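PDB 5U5I: HTPA Reductase from Selaginella moellendorffii, which probably reduces 4-hydroxy-tetrahydrodipicolinate to tetrahydrodipicolinate with NADH or NADPH, a step of lysine biosynthesis by the diaminopimelate pathway. Local coordinates for residues L97-G102 with T120-A125. Numbering follows the deposited sequence.
Sequences LPFVMG and TYSIIA. With NAD (nicotinamide-adenine-dinucleotide), chain E.
Strands 99-101 and 122-124 are parallel neighbours in the Rossmann-type NAD-binding domain, linked through helix 108-118 as a beta-alpha-beta unit. Phe99 and Met101 alternately give and take the four backbone hydrogen bonds. Phe99 N donates to Tyr121 O, and Phe99 O accepts a hydrogen bond from Ile123 N at 3.0 Å. Met101 N then reaches Ile123 O at 2.9 Å, and Met101 O receives one from Ala125 N. Phe99 carries the side-chain contact. Its CG sits between the backbone N and the carbonyl carbon (chi1 67°), which brings the ring alongside strand 122-124. Ser122 CB lies over one ring face, 4.0 Å from the Phe99 centroid, a CH-pi contact. Phe99 CE2 meets Ile124 CD1 at 3.9 Å, and CE1 lies as far from Thr120 CG2. Tyr92 of helix 85-94 also meets the ring. Replacing Phe99 by an alanine would remove the ring, and would probably leave a gap over Ser122 CB and beside Ile124 CD1. On the opposite face of the sheet from Phe99, Val100 CG2 packs on Ile123 CB. Gly102 O accepts a hydrogen bond from NAD N7N at 3.0 Å (N-H...O 162°). The parallel ladder thus carries Gly102 to the nicotinamide, where its backbone carbonyl helps to orient the carboxamide.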
ATOM      1  N   LEU B  97     -24.424  26.528   5.954  1.00 37.16           N
ATOM      2  CA  LEU B  97     -23.717  25.990   7.106  1.00 34.81           C
ATOM      3  C   LEU B  97     -22.569  25.097   6.637  1.00 32.81           C
ATOM      4  O   LEU B  97     -22.817  24.107   5.941  1.00 31.96           O
ATOM      5  CB  LEU B  97     -24.642  25.136   7.971  1.00 33.68           C
ATOM      6  CG  LEU B  97     -25.517  25.826   9.011  1.00 34.80           C
ATOM      7  CD1 LEU B  97     -26.633  24.889   9.487  1.00 34.00           C
ATOM      8  CD2 LEU B  97     -24.646  26.283  10.172  1.00 34.37           C
ATOM      9  N   PRO B  98     -21.317  25.419   7.026  1.00 31.83           N
ATOM     10  CA  PRO B  98     -20.262  24.451   6.702  1.00 30.18           C
ATOM     11  C   PRO B  98     -20.417  23.164   7.507  1.00 27.83           C
ATOM     12  O   PRO B  98     -20.897  23.197   8.658  1.00 26.92           O
ATOM     13  CB  PRO B  98     -18.978  25.179   7.082  1.00 30.82           C
ATOM     14  CG  PRO B  98     -19.389  26.153   8.129  1.00 31.57           C
ATOM     15  CD  PRO B  98     -20.792  26.578   7.773  1.00 32.62           C
ATOM     16  N   PHE B  99     -20.030  22.036   6.913  1.00 26.77           N
ATOM     17  CA  PHE B  99     -20.199  20.759   7.592  1.00 25.12           C
ATOM     18  C   PHE B  99     -19.156  19.687   7.279  1.00 24.74           C
ATOM     19  O   PHE B  99     -18.548  19.652   6.204  1.00 25.39           O
ATOM     20  CB  PHE B  99     -21.610  20.203   7.368  1.00 24.71           C
ATOM     21  CG  PHE B  99     -21.891  19.807   5.957  1.00 25.42           C
ATOM     22  CD1 PHE B  99     -22.259  20.757   5.018  1.00 27.03           C
ATOM     23  CD2 PHE B  99     -21.766  18.480   5.552  1.00 24.84           C
ATOM     24  CE1 PHE B  99     -22.500  20.397   3.701  1.00 28.07           C
ATOM     25  CE2 PHE B  99     -22.011  18.109   4.238  1.00 25.79           C
ATOM     26  CZ  PHE B  99     -22.383  19.070   3.310  1.00 27.39           C
ATOM     27  N   VAL B 100     -18.998  18.805   8.253  1.00 23.93           N
ATOM     28  CA  VAL B 100     -18.176  17.629   8.142  1.00 23.91           C
ATOM     29  C   VAL B 100     -19.118  16.465   8.302  1.00 23.57           C
ATOM     30  O   VAL B 100     -19.699  16.300   9.360  1.00 23.12           O
ATOM     31  CB  VAL B 100     -17.098  17.598   9.244  1.00 23.40           C
ATOM     32  CG1 VAL B 100     -16.352  16.273   9.237  1.00 23.09           C
ATOM     33  CG2 VAL B 100     -16.130  18.746   9.056  1.00 24.39           C
HETATM   34  N   MSE B 101     -19.286  15.669   7.256  1.00 24.47           N
HETATM   35  CA  MSE B 101     -20.156  14.519   7.341  1.00 24.89           C
HETATM   36  C   MSE B 101     -19.473  13.190   7.221  1.00 24.39           C
HETATM   37  O   MSE B 101     -18.905  12.859   6.169  1.00 25.08           O
HETATM   38  CB  MSE B 101     -21.196  14.550   6.252  1.00 27.27           C
HETATM   39  CG  MSE B 101     -22.158  13.453   6.677  1.00 28.69           C
HETATM   40 SE   MSE B 101     -23.657  13.538   5.522  1.00 33.47          SE
HETATM   41  CE  MSE B 101     -24.424  15.321   5.880  1.00 32.99           C
ATOM     42  N   GLY B 102     -19.575  12.401   8.291  1.00 23.17           N
ATOM     43  CA  GLY B 102     -19.044  11.034   8.330  1.00 22.99           C
ATOM     44  C   GLY B 102     -20.114   9.964   8.151  1.00 22.99           C
ATOM     45  O   GLY B 102     -19.790   8.813   7.899  1.00 23.77           O
ATOM     46  N   THR B 120     -20.752  25.289  -0.553  1.00 38.68           N
ATOM     47  CA  THR B 120     -20.670  25.150   0.894  1.00 36.41           C
ATOM     48  C   THR B 120     -19.334  24.519   1.305  1.00 34.66           C
ATOM     49  O   THR B 120     -18.976  23.456   0.798  1.00 33.91           O
ATOM     50  CB  THR B 120     -21.793  24.238   1.437  1.00 34.70           C
ATOM     51  OG1 THR B 120     -23.072  24.713   0.997  1.00 36.47           O
ATOM     52  CG2 THR B 120     -21.760  24.195   2.944  1.00 32.82           C
ATOM     53  N   TYR B 121     -18.628  25.158   2.241  1.00 34.20           N
ATOM     54  CA  TYR B 121     -17.402  24.597   2.802  1.00 32.84           C
ATOM     55  C   TYR B 121     -17.767  23.271   3.465  1.00 30.40           C
ATOM     56  O   TYR B 121     -18.675  23.222   4.310  1.00 29.50           O
ATOM     57  CB  TYR B 121     -16.709  25.569   3.777  1.00 33.24           C
ATOM     58  CG  TYR B 121     -15.967  26.715   3.089  1.00 35.78           C
ATOM     59  CD1 TYR B 121     -14.654  26.557   2.639  1.00 36.40           C
ATOM     60  CD2 TYR B 121     -16.583  27.967   2.891  1.00 37.90           C
ATOM     61  CE1 TYR B 121     -13.982  27.601   2.015  1.00 39.10           C
ATOM     62  CE2 TYR B 121     -15.916  29.017   2.258  1.00 40.51           C
ATOM     63  CZ  TYR B 121     -14.620  28.835   1.826  1.00 41.15           C
ATOM     64  OH  TYR B 121     -13.964  29.865   1.194  1.00 44.18           O
ATOM     65  N   SER B 122     -17.129  22.193   3.016  1.00 29.50           N
ATOM     66  CA  SER B 122     -17.487  20.861   3.477  1.00 27.73           C
ATOM     67  C   SER B 122     -16.396  19.801   3.324  1.00 27.50           C
ATOM     68  O   SER B 122     -15.554  19.871   2.424  1.00 28.27           O
ATOM     69  CB  SER B 122     -18.754  20.376   2.767  1.00 27.84           C
ATOM     70  OG  SER B 122     -18.597  20.368   1.368  1.00 29.44           O
ATOM     71  N   ILE B 123     -16.446  18.826   4.233  1.00 26.37           N
ATOM     72  CA  ILE B 123     -15.656  17.624   4.169  1.00 26.31           C
ATOM     73  C   ILE B 123     -16.620  16.462   4.247  1.00 25.82           C
ATOM     74  O   ILE B 123     -17.345  16.307   5.239  1.00 24.87           O
ATOM     75  CB  ILE B 123     -14.642  17.529   5.319  1.00 25.83           C
ATOM     76  CG1 ILE B 123     -13.544  18.557   5.111  1.00 27.14           C
ATOM     77  CG2 ILE B 123     -14.032  16.126   5.381  1.00 25.67           C
ATOM     78  CD1 ILE B 123     -12.667  18.759   6.321  1.00 27.01           C
ATOM     79  N   ILE B 124     -16.614  15.641   3.207  1.00 26.90           N
ATOM     80  CA  ILE B 124     -17.498  14.497   3.124  1.00 26.91           C
ATOM     81  C   ILE B 124     -16.619  13.271   2.920  1.00 27.34           C
ATOM     82  O   ILE B 124     -15.874  13.186   1.951  1.00 29.27           O
ATOM     83  CB  ILE B 124     -18.547  14.676   2.005  1.00 28.03           C
ATOM     84  CG1 ILE B 124     -19.407  15.918   2.300  1.00 27.90           C
ATOM     85  CG2 ILE B 124     -19.433  13.443   1.922  1.00 28.17           C
ATOM     86  CD1 ILE B 124     -20.350  16.347   1.194  1.00 29.30           C
ATOM     87  N   ALA B 125     -16.667  12.353   3.877  1.00 26.50           N
ATOM     88  CA  ALA B 125     -15.897  11.135   3.792  1.00 26.93           C
ATOM     89  C   ALA B 125     -16.586  10.011   4.553  1.00 26.07           C
ATOM     90  O   ALA B 125     -16.879  10.182   5.718  1.00 25.61           O
ATOM     91  CB  ALA B 125     -14.526  11.396   4.368  1.00 27.16           C
TER
HETATM   92  PA  NAD E 301     -25.928   5.284  16.026  1.00 20.85           P
HETATM   93  O1A NAD E 301     -27.237   4.660  15.604  1.00 21.02           O
HETATM   94  O2A NAD E 301     -25.244   4.833  17.285  1.00 20.03           O
HETATM   95  O5B NAD E 301     -26.111   6.878  16.088  1.00 20.15           O
HETATM   96  C5B NAD E 301     -26.783   7.559  15.033  1.00 20.81           C
HETATM   97  C4B NAD E 301     -27.730   8.583  15.637  1.00 21.24           C
HETATM   98  O4B NAD E 301     -28.252   9.426  14.610  1.00 21.16           O
HETATM   99  C3B NAD E 301     -28.935   7.982  16.353  1.00 21.31           C
HETATM  100  O3B NAD E 301     -28.867   8.344  17.740  1.00 22.39           O
HETATM  101  C2B NAD E 301     -30.142   8.591  15.647  1.00 21.13           C
HETATM  102  O2B NAD E 301     -31.216   8.917  16.527  1.00 21.51           O
HETATM  103  C1B NAD E 301     -29.556   9.843  15.018  1.00 20.88           C
HETATM  104  N9A NAD E 301     -30.281  10.428  13.869  1.00 20.11           N
HETATM  105  C8A NAD E 301     -30.940   9.772  12.898  1.00 20.23           C
HETATM  106  N7A NAD E 301     -31.463  10.640  12.002  1.00 20.14           N
HETATM  107  C5A NAD E 301     -31.129  11.875  12.395  1.00 19.90           C
HETATM  108  C6A NAD E 301     -31.374  13.240  11.900  1.00 19.84           C
HETATM  109  N6A NAD E 301     -32.092  13.439  10.772  1.00 20.19           N
HETATM  110  N1A NAD E 301     -30.846  14.261  12.600  1.00 19.75           N
HETATM  111  C2A NAD E 301     -30.135  14.075  13.732  1.00 19.61           C
HETATM  112  N3A NAD E 301     -29.887  12.855  14.245  1.00 19.83           N
HETATM  113  C4A NAD E 301     -30.348  11.735  13.630  1.00 20.05           C
HETATM  114  O3  NAD E 301     -24.933   5.079  14.770  1.00 21.32           O
HETATM  115  PN  NAD E 301     -23.336   5.234  14.878  1.00 21.47           P
HETATM  116  O1N NAD E 301     -22.829   3.898  15.344  1.00 22.40           O
HETATM  117  O2N NAD E 301     -22.987   6.474  15.657  1.00 21.50           O
HETATM  118  O5D NAD E 301     -22.973   5.481  13.335  1.00 22.21           O
HETATM  119  C5D NAD E 301     -23.602   6.592  12.700  1.00 22.91           C
HETATM  120  C4D NAD E 301     -23.177   6.727  11.255  1.00 22.78           C
HETATM  121  O4D NAD E 301     -21.768   6.989  11.190  1.00 23.26           O
HETATM  122  C3D NAD E 301     -23.433   5.442  10.486  1.00 22.75           C
HETATM  123  O3D NAD E 301     -23.924   5.775   9.188  1.00 22.17           O
HETATM  124  C2D NAD E 301     -22.071   4.780  10.399  1.00 22.89           C
HETATM  125  O2D NAD E 301     -21.918   3.961   9.240  1.00 22.75           O
HETATM  126  C1D NAD E 301     -21.170   6.006  10.327  1.00 23.49           C
HETATM  127  N1N NAD E 301     -19.758   5.821  10.695  1.00 23.54           N
HETATM  128  C2N NAD E 301     -18.887   6.575  10.016  1.00 23.41           C
HETATM  129  C3N NAD E 301     -17.524   6.535  10.258  1.00 23.82           C
HETATM  130  C7N NAD E 301     -16.563   7.384   9.470  1.00 24.51           C
HETATM  131  O7N NAD E 301     -15.389   7.368   9.797  1.00 25.86           O
HETATM  132  N7N NAD E 301     -16.935   8.159   8.446  1.00 24.25           N
HETATM  133  C4N NAD E 301     -17.065   5.683  11.258  1.00 23.82           C
HETATM  134  C5N NAD E 301     -17.976   4.908  11.970  1.00 24.06           C
HETATM  135  C6N NAD E 301     -19.333   4.999  11.672  1.00 23.75           C